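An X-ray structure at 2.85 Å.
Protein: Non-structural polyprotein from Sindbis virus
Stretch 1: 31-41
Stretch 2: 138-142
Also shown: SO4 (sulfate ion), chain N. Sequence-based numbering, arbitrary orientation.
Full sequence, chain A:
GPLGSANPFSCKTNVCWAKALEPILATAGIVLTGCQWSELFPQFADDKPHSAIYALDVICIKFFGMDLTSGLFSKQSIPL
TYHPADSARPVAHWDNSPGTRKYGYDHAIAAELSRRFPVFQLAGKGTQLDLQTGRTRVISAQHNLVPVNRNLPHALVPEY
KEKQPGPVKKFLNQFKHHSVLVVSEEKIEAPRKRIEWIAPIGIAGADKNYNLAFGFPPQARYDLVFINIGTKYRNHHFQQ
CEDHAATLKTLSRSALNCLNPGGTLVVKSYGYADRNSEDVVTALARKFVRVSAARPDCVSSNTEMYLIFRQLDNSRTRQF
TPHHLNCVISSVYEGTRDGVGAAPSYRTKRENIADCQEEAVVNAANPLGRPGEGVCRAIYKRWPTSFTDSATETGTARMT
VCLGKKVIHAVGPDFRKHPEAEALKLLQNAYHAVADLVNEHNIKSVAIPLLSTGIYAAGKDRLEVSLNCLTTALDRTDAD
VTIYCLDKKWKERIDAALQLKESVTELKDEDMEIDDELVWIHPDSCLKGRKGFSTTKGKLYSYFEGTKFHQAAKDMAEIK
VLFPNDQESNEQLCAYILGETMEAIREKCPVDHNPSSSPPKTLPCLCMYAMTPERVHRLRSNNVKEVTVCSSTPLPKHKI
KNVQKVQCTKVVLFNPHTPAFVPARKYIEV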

ATOM      1  N   VAL A  31      29.740 -14.414   2.678  1.00 60.68           N
ATOM      2  CA  VAL A  31      29.711 -15.819   2.300  1.00 54.87           C
ATOM      3  C   VAL A  31      29.024 -16.641   3.382  1.00 55.80           C
ATOM      4  O   VAL A  31      29.599 -16.858   4.450  1.00 56.70           O
ATOM      5  CB  VAL A  31      31.133 -16.332   2.107  1.00 46.26           C
ATOM      6  CG1 VAL A  31      31.119 -17.780   1.735  1.00 45.23           C
ATOM      7  CG2 VAL A  31      31.809 -15.531   1.029  1.00 47.52           C
ATOM      8  N   LEU A  32      27.830 -17.152   3.079  1.00 61.77           N
ATOM      9  CA  LEU A  32      27.009 -17.862   4.064  1.00 64.13           C
ATOM     10  C   LEU A  32      27.316 -19.354   4.118  1.00 63.03           C
ATOM     11  O   LEU A  32      27.524 -19.993   3.083  1.00 67.37           O
ATOM     12  CB  LEU A  32      25.521 -17.685   3.751  1.00 63.95           C
ATOM     13  CG  LEU A  32      24.931 -16.283   3.886  1.00 65.04           C
ATOM     14  CD1 LEU A  32      23.470 -16.271   3.453  1.00 62.99           C
ATOM     15  CD2 LEU A  32      25.063 -15.794   5.318  1.00 63.43           C
ATOM     16  N   THR A  33      27.363 -19.902   5.328  1.00 53.89           N
ATOM     17  CA  THR A  33      27.479 -21.344   5.488  1.00 55.75           C
ATOM     18  C   THR A  33      26.091 -21.970   5.419  1.00 66.12           C
ATOM     19  O   THR A  33      25.084 -21.260   5.367  1.00 73.73           O
ATOM     20  CB  THR A  33      28.124 -21.720   6.835  1.00 50.75           C
ATOM     21  OG1 THR A  33      27.245 -21.376   7.915  1.00 58.30           O
ATOM     22  CG2 THR A  33      29.434 -21.001   7.011  1.00 49.02           C
ATOM     23  N   GLY A  34      26.046 -23.300   5.454  1.00 60.87           N
ATOM     24  CA  GLY A  34      24.793 -24.027   5.409  1.00 53.67           C
ATOM     25  C   GLY A  34      23.954 -23.734   6.637  1.00 60.90           C
ATOM     26  O   GLY A  34      22.747 -23.530   6.536  1.00 63.36           O
ATOM     27  N   CYS A  35      24.596 -23.730   7.804  1.00 68.95           N
ATOM     28  CA  CYS A  35      23.917 -23.432   9.060  1.00 72.03           C
ATOM     29  C   CYS A  35      23.388 -22.005   9.070  1.00 71.83           C
ATOM     30  O   CYS A  35      22.301 -21.739   9.587  1.00 76.42           O
ATOM     31  CB  CYS A  35      24.861 -23.632  10.247  1.00 72.89           C
ATOM     32  SG  CYS A  35      25.339 -25.347  10.524  1.00107.66           S
ATOM     33  N   GLN A  36      24.168 -21.086   8.511  1.00 58.36           N
ATOM     34  CA  GLN A  36      23.750 -19.699   8.428  1.00 54.15           C
ATOM     35  C   GLN A  36      22.556 -19.537   7.481  1.00 52.42           C
ATOM     36  O   GLN A  36      21.603 -18.809   7.786  1.00 51.78           O
ATOM     37  CB  GLN A  36      24.933 -18.821   8.020  1.00 55.95           C
ATOM     38  CG  GLN A  36      25.922 -18.658   9.159  1.00 57.28           C
ATOM     39  CD  GLN A  36      27.294 -18.191   8.730  1.00 62.08           C
ATOM     40  OE1 GLN A  36      27.556 -17.943   7.550  1.00 65.77           O
ATOM     41  NE2 GLN A  36      28.190 -18.084   9.695  1.00 61.38           N
ATOM     42  N   TRP A  37      22.585 -20.232   6.350  1.00 52.55           N
ATOM     43  CA  TRP A  37      21.439 -20.220   5.449  1.00 55.29           C
ATOM     44  C   TRP A  37      20.198 -20.720   6.174  1.00 56.03           C
ATOM     45  O   TRP A  37      19.128 -20.125   6.071  1.00 57.76           O
ATOM     46  CB  TRP A  37      21.687 -21.103   4.228  1.00 55.56           C
ATOM     47  CG  TRP A  37      22.417 -20.431   3.106  1.00 53.68           C
ATOM     48  CD1 TRP A  37      23.685 -20.699   2.681  1.00 50.91           C
ATOM     49  CD2 TRP A  37      21.916 -19.396   2.251  1.00 51.38           C
ATOM     50  NE1 TRP A  37      24.005 -19.897   1.615  1.00 50.12           N
ATOM     51  CE2 TRP A  37      22.940 -19.084   1.332  1.00 46.13           C
ATOM     52  CE3 TRP A  37      20.703 -18.703   2.170  1.00 49.87           C
ATOM     53  CZ2 TRP A  37      22.793 -18.112   0.345  1.00 42.37           C
ATOM     54  CZ3 TRP A  37      20.555 -17.731   1.189  1.00 49.95           C
ATOM     55  CH2 TRP A  37      21.600 -17.441   0.294  1.00 47.70           C
ATOM     56  N   SER A  38      20.352 -21.816   6.914  1.00 55.71           N
ATOM     57  CA  SER A  38      19.240 -22.440   7.624  1.00 59.83           C
ATOM     58  C   SER A  38      18.726 -21.555   8.754  1.00 64.17           C
ATOM     59  O   SER A  38      17.524 -21.516   9.046  1.00 62.28           O
ATOM     60  CB  SER A  38      19.668 -23.787   8.198  1.00 56.02           C
ATOM     61  OG  SER A  38      20.071 -24.659   7.163  1.00 64.88           O
ATOM     62  N   GLU A  39      19.642 -20.832   9.380  1.00 61.47           N
ATOM     63  CA  GLU A  39      19.284 -20.043  10.536  1.00 63.01           C
ATOM     64  C   GLU A  39      18.493 -18.835  10.059  1.00 57.10           C
ATOM     65  O   GLU A  39      17.555 -18.402  10.720  1.00 59.36           O
ATOM     66  CB  GLU A  39      20.528 -19.617  11.316  1.00 70.33           C
ATOM     67  CG  GLU A  39      20.208 -18.923  12.633  1.00 79.21           C
ATOM     68  CD  GLU A  39      21.420 -18.255  13.254  1.00 86.15           C
ATOM     69  OE1 GLU A  39      22.558 -18.591  12.845  1.00 86.55           O
ATOM     70  OE2 GLU A  39      21.229 -17.393  14.148  1.00 83.10           O
ATOM     71  N   LEU A  40      18.863 -18.307   8.898  1.00 53.04           N
ATOM     72  CA  LEU A  40      18.197 -17.132   8.344  1.00 53.71           C
ATOM     73  C   LEU A  40      16.836 -17.436   7.690  1.00 55.55           C
ATOM     74  O   LEU A  40      15.871 -16.693   7.873  1.00 56.60           O
ATOM     75  CB  LEU A  40      19.119 -16.458   7.331  1.00 52.48           C
ATOM     76  CG  LEU A  40      20.381 -15.822   7.921  1.00 52.88           C
ATOM     77  CD1 LEU A  40      21.261 -15.250   6.822  1.00 52.26           C
ATOM     78  CD2 LEU A  40      20.022 -14.740   8.921  1.00 53.40           C
ATOM     79  N   PHE A  41      16.762 -18.517   6.921  1.00 53.77           N
ATOM     80  CA  PHE A  41      15.539 -18.848   6.200  1.00 50.99           C
ATOM     81  C   PHE A  41      14.952 -20.183   6.636  1.00 55.02           C
ATOM     82  O   PHE A  41      15.579 -21.231   6.484  1.00 58.00           O
ATOM     83  CB  PHE A  41      15.795 -18.875   4.692  1.00 50.07           C
ATOM     84  CG  PHE A  41      16.334 -17.583   4.148  1.00 51.91           C
ATOM     85  CD1 PHE A  41      15.474 -16.550   3.807  1.00 52.35           C
ATOM     86  CD2 PHE A  41      17.697 -17.405   3.966  1.00 51.86           C
ATOM     87  CE1 PHE A  41      15.959 -15.358   3.310  1.00 48.34           C
ATOM     88  CE2 PHE A  41      18.188 -16.215   3.464  1.00 53.73           C
ATOM     89  CZ  PHE A  41      17.315 -15.190   3.133  1.00 51.39           C
ATOM     90  N   VAL A 138      29.125 -12.390  14.181  1.00 69.86           N
ATOM     91  CA  VAL A 138      28.761 -13.335  13.126  1.00 69.69           C
ATOM     92  C   VAL A 138      27.261 -13.243  12.879  1.00 62.11           C
ATOM     93  O   VAL A 138      26.471 -13.081  13.809  1.00 58.66           O
ATOM     94  CB  VAL A 138      29.111 -14.815  13.466  1.00 65.57           C
ATOM     95  CG1 VAL A 138      30.590 -14.960  13.774  1.00 63.07           C
ATOM     96  CG2 VAL A 138      28.262 -15.338  14.619  1.00 69.14           C
ATOM     97  N   ILE A 139      26.882 -13.365  11.614  1.00 62.55           N
ATOM     98  CA  ILE A 139      25.501 -13.201  11.194  1.00 57.93           C
ATOM     99  C   ILE A 139      24.565 -14.025  12.079  1.00 57.94           C
ATOM    100  O   ILE A 139      24.818 -15.195  12.365  1.00 56.90           O
ATOM    101  CB  ILE A 139      25.350 -13.603   9.701  1.00 52.86           C
ATOM    102  CG1 ILE A 139      23.898 -13.480   9.237  1.00 53.41           C
ATOM    103  CG2 ILE A 139      25.821 -15.023   9.480  1.00 56.79           C
ATOM    104  CD1 ILE A 139      23.375 -12.074   9.246  1.00 59.23           C
ATOM    105  N   SER A 140      23.492 -13.382  12.534  1.00 58.81           N
ATOM    106  CA  SER A 140      22.529 -14.011  13.432  1.00 61.71           C
ATOM    107  C   SER A 140      21.106 -13.628  13.055  1.00 62.74           C
ATOM    108  O   SER A 140      20.824 -12.473  12.750  1.00 60.08           O
ATOM    109  CB  SER A 140      22.780 -13.591  14.875  1.00 63.24           C
ATOM    110  OG  SER A 140      21.689 -13.974  15.699  1.00 66.50           O
ATOM    111  N   ALA A 141      20.207 -14.601  13.078  1.00 66.35           N
ATOM    112  CA  ALA A 141      18.818 -14.343  12.735  1.00 65.58           C
ATOM    113  C   ALA A 141      18.093 -13.566  13.838  1.00 60.41           C
ATOM    114  O   ALA A 141      16.974 -13.099  13.643  1.00 57.52           O
ATOM    115  CB  ALA A 141      18.100 -15.658  12.464  1.00 61.20           C
ATOM    116  N   GLN A 142      18.739 -13.410  14.988  1.00 58.39           N
ATOM    117  CA  GLN A 142      18.094 -12.799  16.147  1.00 57.78           C
ATOM    118  C   GLN A 142      18.368 -11.307  16.289  1.00 59.80           C
ATOM    119  O   GLN A 142      17.925 -10.684  17.255  1.00 60.31           O
ATOM    120  CB  GLN A 142      18.526 -13.532  17.412  1.00 58.43           C
ATOM    121  CG  GLN A 142      18.051 -14.968  17.434  1.00 66.12           C
ATOM    122  CD  GLN A 142      18.604 -15.747  18.595  1.00 72.67           C
ATOM    123  OE1 GLN A 142      18.359 -15.419  19.753  1.00 75.28           O
ATOM    124  NE2 GLN A 142      19.346 -16.800  18.293  1.00 78.46           N
TER
HETATM  125  S   SO4 N1711      28.087 -25.821   6.300  1.00131.22           S
HETATM  126  O1  SO4 N1711      28.718 -25.066   5.207  1.00113.70           O
HETATM  127  O2  SO4 N1711      29.103 -26.467   7.126  1.00134.35           O
HETATM  128  O3  SO4 N1711      27.300 -24.938   7.159  1.00131.34           O
HETATM  129  O4  SO4 N1711      27.207 -26.848   5.745  1.00135.33           O

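The two stretches, at least 99 residues apart in sequence wherever they touch, meet along one side of a short helix, residues 34-40. Residues 138-142 form no regular helix or strand. The one hydrogen bond across the contact pairs a backbone N with a side-chain oxygen. The extent of the contact is modest: 330 Å² is buried, both sides summed. The nearest CA atoms are those of Leu40 and Ala141, 5.2 Å apart, whereas Gln36 CA and Ile139 CA stand 7.3 Å apart; the backbones are thus closer near the C-terminal end of the helix, and longer side chains fill the wider gap.

In that single hydrogen bond, Ala141 N donates to Glu39 OE2 at 3.2 Å, and an N-H...acceptor angle of 172° makes it nearly linear. Glu39 is suited to this place because its CA-to-CB bond points toward the other stretch and its chain is extended, with chi1 and chi2 both t, which carries the carboxylate to the amide. The same extension lays methylene carbon against methyl, Glu39 CG lying 3.9 Å from Ala141 CB. Glu39 OE2 also comes within 3.8 Å of Ser140 OG, but this is a contact and not a hydrogen bond. Ser140 OG instead accepts from Gln142 N at 3.1 Å and 163°, a bond that braces the loop locally.

Apolar packing is the second component. Ile139 has the largest covered area, 86 Å², and is buried with its CA-to-CB bond directed toward the helix. Its branched side chain reaches several neighbours: Ile139 CG1 lies 4.0 Å from Leu40 CD1, while Ile139 CG2 lies 4.3 Å from Leu32 CD2. In Leu32 and Leu40 the CA-to-CB bond points sideways to the other stretch, yet the end of each side chain, in the m,t rotamer, comes nearer. Leu40 also uses its other methyl, CD2, which sits 4.0 Å from Ala141 CA and 4.1 Å from Ala141 CB. The small side chain of Ala141 fits the close backbone approach here, and 60 Å² of this buried residue is covered by the first stretch.

Gln36 adds a van der Waals contact, Gln36 CD lying 3.6 Å from Ile139 CG2, with its amide end held by its own stretch. Thr33 N donates to Gln36 OE1 at 3.0 Å and 167°, and Gln36 N donates to Thr33 OG1 at 3.1 Å and 158°. The second is the capping bond of Thr33 at the N-cap, made with chi1 at p. This reciprocal pair ties the start of the helix to the side chain that rests on Ile139.

Backbone hydrogen bonds hold the helical turn that carries Gln36, Glu39 and Leu40: Leu40 N donates to Gln36 O at 3.0 Å, and Glu39 N to Cys35 O at 2.8 Å. The sulfate, probably from the crystallisation liquor, touches residues 33-35 and not the second stretch.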